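Local coordinates for transcription anti-terminator antagonist UpxZ (Bacteroides uniformis ATCC 8492, PDB 4EPZ), which probably antagonises transcription anti-termination in the regulation of capsular polysaccharide synthesis, at residues A[61-66]-A[88-93]; A[66-71]-A[108-113]. All coordinates share one frame; numbering follows the deposited sequence.

Contact 1: residues A[61-66]-A[88-93]; sequences NLCLAL and LDRIYN
Cys63 meets Ile91 and Arg90 where helix 56-72 packs against helix 80-92, the two running roughly antiparallel. The short segments lie 9.7 Å apart at closest approach, with 147° between their directions, and their CA atoms come nearest at Cys63 and Ile91.

The apolar part of the contact is small and tight. Cys63 CB presses on Ile91 CG1 at 3.4 Å, closer than carbons usually sit, and Ile91 CD1 reaches past to within 3.9 Å of the same CB. Ile91 CG1 stands anti to its own carbonyl carbon (chi1 -67°), the rotation that brings this branch against the cysteine. The isoleucine also touches Leu107 of helix 102-115.

The second kind of contact is made by the long side chain of Arg90, which bends at chi3 (59°). Cys63 SG lies in the crook of this chain, 3.7 Å from Arg90 CB and 3.8 Å from Arg90 NE. Farther out, the guanidinium meets aliphatic carbon obliquely: Arg90 NH1 lies 3.8 Å from Leu66 CD1, and Arg90 NH2 4.2 Å from Leu62 CB.

No hydrogen bond passes between the two segments. The charge of Arg90 is answered by Glu59, one turn before Cys63 on the same helix, through a salt bridge to NE.

Arg90 thus works in two ways: its CB and NE flank the cysteine sulfur and its guanidinium nitrogens rest against two leucines, while its bridge to Glu59 adds a polar tie between the helices at the border of an otherwise apolar interface.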
loop_
_atom_site.group_PDB
_atom_site.type_symbol
_atom_site.label_atom_id
_atom_site.label_comp_id
_atom_site.label_asym_id
_atom_site.label_seq_id
_atom_site.Cartn_x
_atom_site.Cartn_y
_atom_site.Cartn_z
ATOM N N ASN A 61 -4.344 -8.313 4.212
ATOM C CA ASN A 61 -2.917 -8.174 4.531
ATOM C C ASN A 61 -2.053 -8.564 3.333
ATOM O O ASN A 61 -1.033 -7.914 3.089
ATOM C CB ASN A 61 -2.567 -9.035 5.740
ATOM C CG ASN A 61 -2.913 -8.291 6.996
ATOM O OD1 ASN A 61 -2.253 -7.307 7.334
ATOM N ND2 ASN A 61 -3.980 -8.695 7.677
ATOM N N LEU A 62 -2.446 -9.645 2.615
ATOM C CA LEU A 62 -1.724 -10.060 1.406
ATOM C C LEU A 62 -1.754 -8.940 0.355
ATOM O O LEU A 62 -0.710 -8.573 -0.209
ATOM C CB LEU A 62 -2.378 -11.323 0.833
ATOM C CG LEU A 62 -1.982 -12.676 1.410
ATOM C CD1 LEU A 62 -2.877 -13.770 0.793
ATOM C CD2 LEU A 62 -0.503 -13.012 1.059
ATOM N N CYS A 63 -2.954 -8.403 0.076
ATOM C CA CYS A 63 -3.115 -7.340 -0.913
ATOM C C CYS A 63 -2.344 -6.110 -0.531
ATOM O O CYS A 63 -1.733 -5.484 -1.392
ATOM C CB CYS A 63 -4.583 -7.018 -1.098
ATOM S SG CYS A 63 -5.449 -8.300 -2.003
ATOM N N LEU A 64 -2.419 -5.717 0.753
ATOM C CA LEU A 64 -1.680 -4.540 1.178
ATOM C C LEU A 64 -0.176 -4.757 1.006
ATOM O O LEU A 64 0.498 -3.876 0.463
ATOM C CB LEU A 64 -1.999 -4.169 2.625
ATOM C CG LEU A 64 -1.242 -2.926 3.142
ATOM C CD1 LEU A 64 -1.606 -1.674 2.328
ATOM C CD2 LEU A 64 -1.495 -2.714 4.634
ATOM N N ALA A 65 0.339 -5.936 1.423
ATOM C CA ALA A 65 1.769 -6.230 1.246
ATOM C C ALA A 65 2.183 -6.129 -0.235
ATOM O O ALA A 65 3.230 -5.564 -0.539
ATOM C CB ALA A 65 2.098 -7.625 1.779
ATOM N N LEU A 66 1.354 -6.663 -1.134
ATOM C CA LEU A 66 1.672 -6.695 -2.573
ATOM C C LEU A 66 1.666 -5.318 -3.170
ATOM O O LEU A 66 2.576 -4.995 -3.938
ATOM C CB LEU A 66 0.701 -7.607 -3.310
ATOM C CG LEU A 66 0.867 -9.095 -3.016
ATOM C CD1 LEU A 66 -0.333 -9.880 -3.574
ATOM C CD2 LEU A 66 2.225 -9.618 -3.586
ATOM N N LEU A 88 -5.453 -4.543 -7.100
ATOM C CA LEU A 88 -6.536 -3.596 -6.869
ATOM C C LEU A 88 -7.912 -4.263 -7.001
ATOM O O LEU A 88 -8.793 -4.034 -6.162
ATOM C CB LEU A 88 -6.438 -2.423 -7.840
ATOM C CG LEU A 88 -5.324 -1.458 -7.535
ATOM C CD1 LEU A 88 -5.014 -0.617 -8.777
ATOM C CD2 LEU A 88 -5.635 -0.563 -6.301
ATOM N N ASP A 89 -8.069 -5.126 -8.004
ATOM C CA ASP A 89 -9.345 -5.833 -8.202
ATOM C C ASP A 89 -9.645 -6.730 -6.993
ATOM O O ASP A 89 -10.778 -6.733 -6.479
ATOM C CB ASP A 89 -9.276 -6.656 -9.500
ATOM C CG ASP A 89 -10.584 -7.294 -9.841
ATOM O OD1 ASP A 89 -11.537 -6.552 -10.150
ATOM O OD2 ASP A 89 -10.643 -8.540 -9.850
ATOM N N ARG A 90 -8.616 -7.407 -6.478
ATOM C CA ARG A 90 -8.793 -8.232 -5.271
ATOM C C ARG A 90 -9.203 -7.365 -4.069
ATOM O O ARG A 90 -10.025 -7.797 -3.239
ATOM C CB ARG A 90 -7.506 -9.007 -4.976
ATOM C CG ARG A 90 -7.264 -10.149 -5.988
ATOM C CD ARG A 90 -5.828 -10.652 -5.875
ATOM N NE ARG A 90 -5.522 -11.142 -4.529
ATOM C CZ ARG A 90 -4.343 -11.630 -4.156
ATOM N NH1 ARG A 90 -3.350 -11.724 -5.031
ATOM N NH2 ARG A 90 -4.153 -12.037 -2.912
ATOM N N ILE A 91 -8.640 -6.132 -3.968
ATOM C CA ILE A 91 -8.992 -5.240 -2.853
ATOM C C ILE A 91 -10.440 -4.752 -2.989
ATOM O O ILE A 91 -11.171 -4.756 -1.996
ATOM C CB ILE A 91 -7.989 -4.073 -2.783
ATOM C CG1 ILE A 91 -6.577 -4.589 -2.382
ATOM C CG2 ILE A 91 -8.491 -2.985 -1.847
ATOM C CD1 ILE A 91 -5.472 -3.528 -2.650
ATOM N N TYR A 92 -10.866 -4.321 -4.195
ATOM C CA TYR A 92 -12.246 -3.870 -4.377
ATOM C C TYR A 92 -13.246 -4.997 -4.031
ATOM O O TYR A 92 -14.299 -4.707 -3.479
ATOM C CB TYR A 92 -12.475 -3.409 -5.816
ATOM C CG TYR A 92 -12.103 -1.966 -6.083
ATOM C CD1 TYR A 92 -12.925 -0.922 -5.659
ATOM C CD2 TYR A 92 -10.981 -1.643 -6.846
ATOM C CE1 TYR A 92 -12.620 0.408 -5.953
ATOM C CE2 TYR A 92 -10.665 -0.319 -7.144
ATOM C CZ TYR A 92 -11.477 0.704 -6.677
ATOM O OH TYR A 92 -11.183 1.991 -7.021
ATOM N N ASN A 93 -12.869 -6.265 -4.242
ATOM C CA ASN A 93 -13.743 -7.397 -3.920
ATOM C C ASN A 93 -13.894 -7.651 -2.432
ATOM O O ASN A 93 -14.824 -8.367 -2.047
ATOM C CB ASN A 93 -13.245 -8.675 -4.602
ATOM C CG ASN A 93 -13.431 -8.669 -6.090
ATOM O OD1 ASN A 93 -14.178 -7.858 -6.665
ATOM N ND2 ASN A 93 -12.720 -9.554 -6.752
#

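Contact 2: residues A[66-71]-A[108-113]; sequences LLMGYN and LTWGYS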
loop_
_atom_site.group_PDB
_atom_site.type_symbol
_atom_site.label_atom_id
_atom_site.label_comp_id
_atom_site.label_asym_id
_atom_site.label_seq_id
_atom_site.Cartn_x
_atom_site.Cartn_y
_atom_site.Cartn_z
ATOM N N LEU A 66 1.354 -6.663 -1.134
ATOM C CA LEU A 66 1.672 -6.695 -2.573
ATOM C C LEU A 66 1.666 -5.318 -3.170
ATOM O O LEU A 66 2.576 -4.995 -3.938
ATOM C CB LEU A 66 0.701 -7.607 -3.310
ATOM C CG LEU A 66 0.867 -9.095 -3.016
ATOM C CD1 LEU A 66 -0.333 -9.880 -3.574
ATOM C CD2 LEU A 66 2.225 -9.618 -3.586
ATOM N N LEU A 67 0.667 -4.485 -2.814
ATOM C CA LEU A 67 0.583 -3.122 -3.352
ATOM C C LEU A 67 1.743 -2.285 -2.854
ATOM O O LEU A 67 2.358 -1.529 -3.618
ATOM C CB LEU A 67 -0.759 -2.465 -2.963
ATOM C CG LEU A 67 -1.331 -1.419 -3.908
ATOM C CD1 LEU A 67 -1.210 -1.848 -5.390
ATOM C CD2 LEU A 67 -2.799 -1.112 -3.520
HETATM N N MSE A 68 2.031 -2.401 -1.552
HETATM C CA MSE A 68 3.165 -1.696 -0.948
HETATM C C MSE A 68 4.506 -2.154 -1.568
HETATM O O MSE A 68 5.332 -1.305 -1.928
HETATM C CB MSE A 68 3.183 -1.899 0.570
HETATM C CG MSE A 68 2.033 -1.187 1.237
HETATM SE SE MSE A 68 2.174 -1.310 3.158
HETATM C CE MSE A 68 3.801 -0.272 3.422
ATOM N N GLY A 69 4.669 -3.476 -1.730
ATOM C CA GLY A 69 5.873 -4.098 -2.274
ATOM C C GLY A 69 6.172 -3.622 -3.678
ATOM O O GLY A 69 7.263 -3.111 -3.950
ATOM N N TYR A 70 5.176 -3.747 -4.577
ATOM C CA TYR A 70 5.363 -3.317 -5.968
ATOM C C TYR A 70 5.507 -1.779 -6.083
ATOM O O TYR A 70 6.187 -1.303 -6.996
ATOM C CB TYR A 70 4.247 -3.845 -6.874
ATOM C CG TYR A 70 4.349 -5.330 -7.178
ATOM C CD1 TYR A 70 5.504 -5.873 -7.735
ATOM C CD2 TYR A 70 3.276 -6.184 -6.939
ATOM C CE1 TYR A 70 5.610 -7.247 -7.999
ATOM C CE2 TYR A 70 3.365 -7.555 -7.214
ATOM C CZ TYR A 70 4.530 -8.077 -7.748
ATOM O OH TYR A 70 4.611 -9.418 -8.019
ATOM N N ASN A 71 4.952 -1.003 -5.137
ATOM C CA ASN A 71 5.181 0.440 -5.183
ATOM C C ASN A 71 6.541 0.794 -4.625
ATOM O O ASN A 71 7.128 1.765 -5.083
ATOM C CB ASN A 71 4.114 1.223 -4.425
ATOM C CG ASN A 71 2.953 1.533 -5.330
ATOM O OD1 ASN A 71 3.054 2.366 -6.256
ATOM N ND2 ASN A 71 1.902 0.739 -5.214
ATOM N N LEU A 108 -7.372 1.590 1.763
ATOM C CA LEU A 108 -8.086 2.708 1.111
ATOM C C LEU A 108 -7.099 3.728 0.580
ATOM O O LEU A 108 -7.285 4.203 -0.543
ATOM C CB LEU A 108 -9.051 3.416 2.065
ATOM C CG LEU A 108 -10.295 2.639 2.529
ATOM C CD1 LEU A 108 -10.831 3.264 3.821
ATOM C CD2 LEU A 108 -11.388 2.658 1.416
ATOM N N THR A 109 -6.017 4.026 1.346
ATOM C CA THR A 109 -5.061 5.054 0.951
ATOM C C THR A 109 -4.237 4.572 -0.245
ATOM O O THR A 109 -4.090 5.294 -1.237
ATOM C CB THR A 109 -4.204 5.445 2.163
ATOM O OG1 THR A 109 -5.090 5.925 3.160
ATOM C CG2 THR A 109 -3.179 6.506 1.802
ATOM N N TRP A 110 -3.646 3.378 -0.141
ATOM C CA TRP A 110 -2.872 2.816 -1.256
ATOM C C TRP A 110 -3.743 2.580 -2.489
ATOM O O TRP A 110 -3.291 2.834 -3.611
ATOM C CB TRP A 110 -2.180 1.524 -0.831
ATOM C CG TRP A 110 -0.931 1.835 -0.084
ATOM C CD1 TRP A 110 -0.777 1.873 1.268
ATOM C CD2 TRP A 110 0.271 2.388 -0.643
ATOM N NE1 TRP A 110 0.497 2.300 1.588
ATOM C CE2 TRP A 110 1.156 2.640 0.432
ATOM C CE3 TRP A 110 0.722 2.605 -1.959
ATOM C CZ2 TRP A 110 2.453 3.134 0.236
ATOM C CZ3 TRP A 110 2.011 3.093 -2.149
ATOM C CH2 TRP A 110 2.845 3.384 -1.063
ATOM N N GLY A 111 -4.973 2.116 -2.293
ATOM C CA GLY A 111 -5.897 1.904 -3.414
ATOM C C GLY A 111 -6.237 3.222 -4.094
ATOM O O GLY A 111 -6.187 3.326 -5.334
ATOM N N TYR A 112 -6.456 4.277 -3.300
ATOM C CA TYR A 112 -6.689 5.623 -3.881
ATOM C C TYR A 112 -5.454 6.086 -4.678
ATOM O O TYR A 112 -5.591 6.684 -5.756
ATOM C CB TYR A 112 -6.998 6.629 -2.742
ATOM C CG TYR A 112 -7.001 8.074 -3.192
ATOM C CD1 TYR A 112 -8.076 8.599 -3.909
ATOM C CD2 TYR A 112 -5.936 8.918 -2.889
ATOM C CE1 TYR A 112 -8.076 9.933 -4.326
ATOM C CE2 TYR A 112 -5.909 10.237 -3.337
ATOM C CZ TYR A 112 -6.997 10.744 -4.026
ATOM O OH TYR A 112 -6.997 12.061 -4.408
ATOM N N SER A 113 -4.235 5.838 -4.158
ATOM C CA SER A 113 -3.043 6.317 -4.868
ATOM C C SER A 113 -2.906 5.739 -6.274
ATOM O O SER A 113 -2.280 6.359 -7.145
ATOM C CB SER A 113 -1.794 5.958 -4.088
ATOM O OG SER A 113 -1.412 4.600 -4.258
HETATM O O HOH W 1 0.831 4.315 -5.714
#
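Trp110 fills the angle between helices 56-72 and 102-115, whose short segments cross at 48°, and three residues of the first helix close on it. Selenomethionine Met68 lays CG over one face of the indole, 4.0 Å from the centroid of the five-membered ring, a CH-pi contact; its SE stands obliquely at 4.9 Å from that centroid, a Met-aromatic contact. At the six-membered ring, Asn71 CB comes obliquely to 3.6 Å from Trp110 CZ3. Leu67 CD2 packs on Trp110 CB at 3.8 Å.

One shell out, the Asn71 amide is held at both ends. ND2 donates to Leu67 O at 2.8 Å, on the opposite face of that carbonyl from Asn71 N, and also bonds Glu114. OD1 takes a water that donates to Ser113 OG as well, and this hydroxyl in turn donates to Trp110 O. Phe150 meets the indole edge-to-face.

An alanine at Trp110 would probably open a gap beneath Met68 and leave Asn71 without its aromatic neighbour. Apolar packing on the indole thus gives way, at Asn71 and Ser113, to a margin tied by water.

In the fold
Helices 5-20 and 32-49 come first in the chain; helix 56-72 then supplies the first segment of both contacts, which share Leu66. Contact 1 closes the shorter loop, when helix 80-92 turns back beside it; contact 2 closes a longer one, when helix 102-115 arrives. Their segments alternate along the sequence, so the two closures cross. Their centres are only 8 Å apart, and they touch: Ile91 CD1 lies 3.7 Å from Leu67 CD2, and Leu64 CD1 lies 3.8 Å from Trp110 CD1. Three helices thereby form one core, with helix 5-20 packing on helix 56-72, and helices 118-129 and 138-152 packing on helix 102-115.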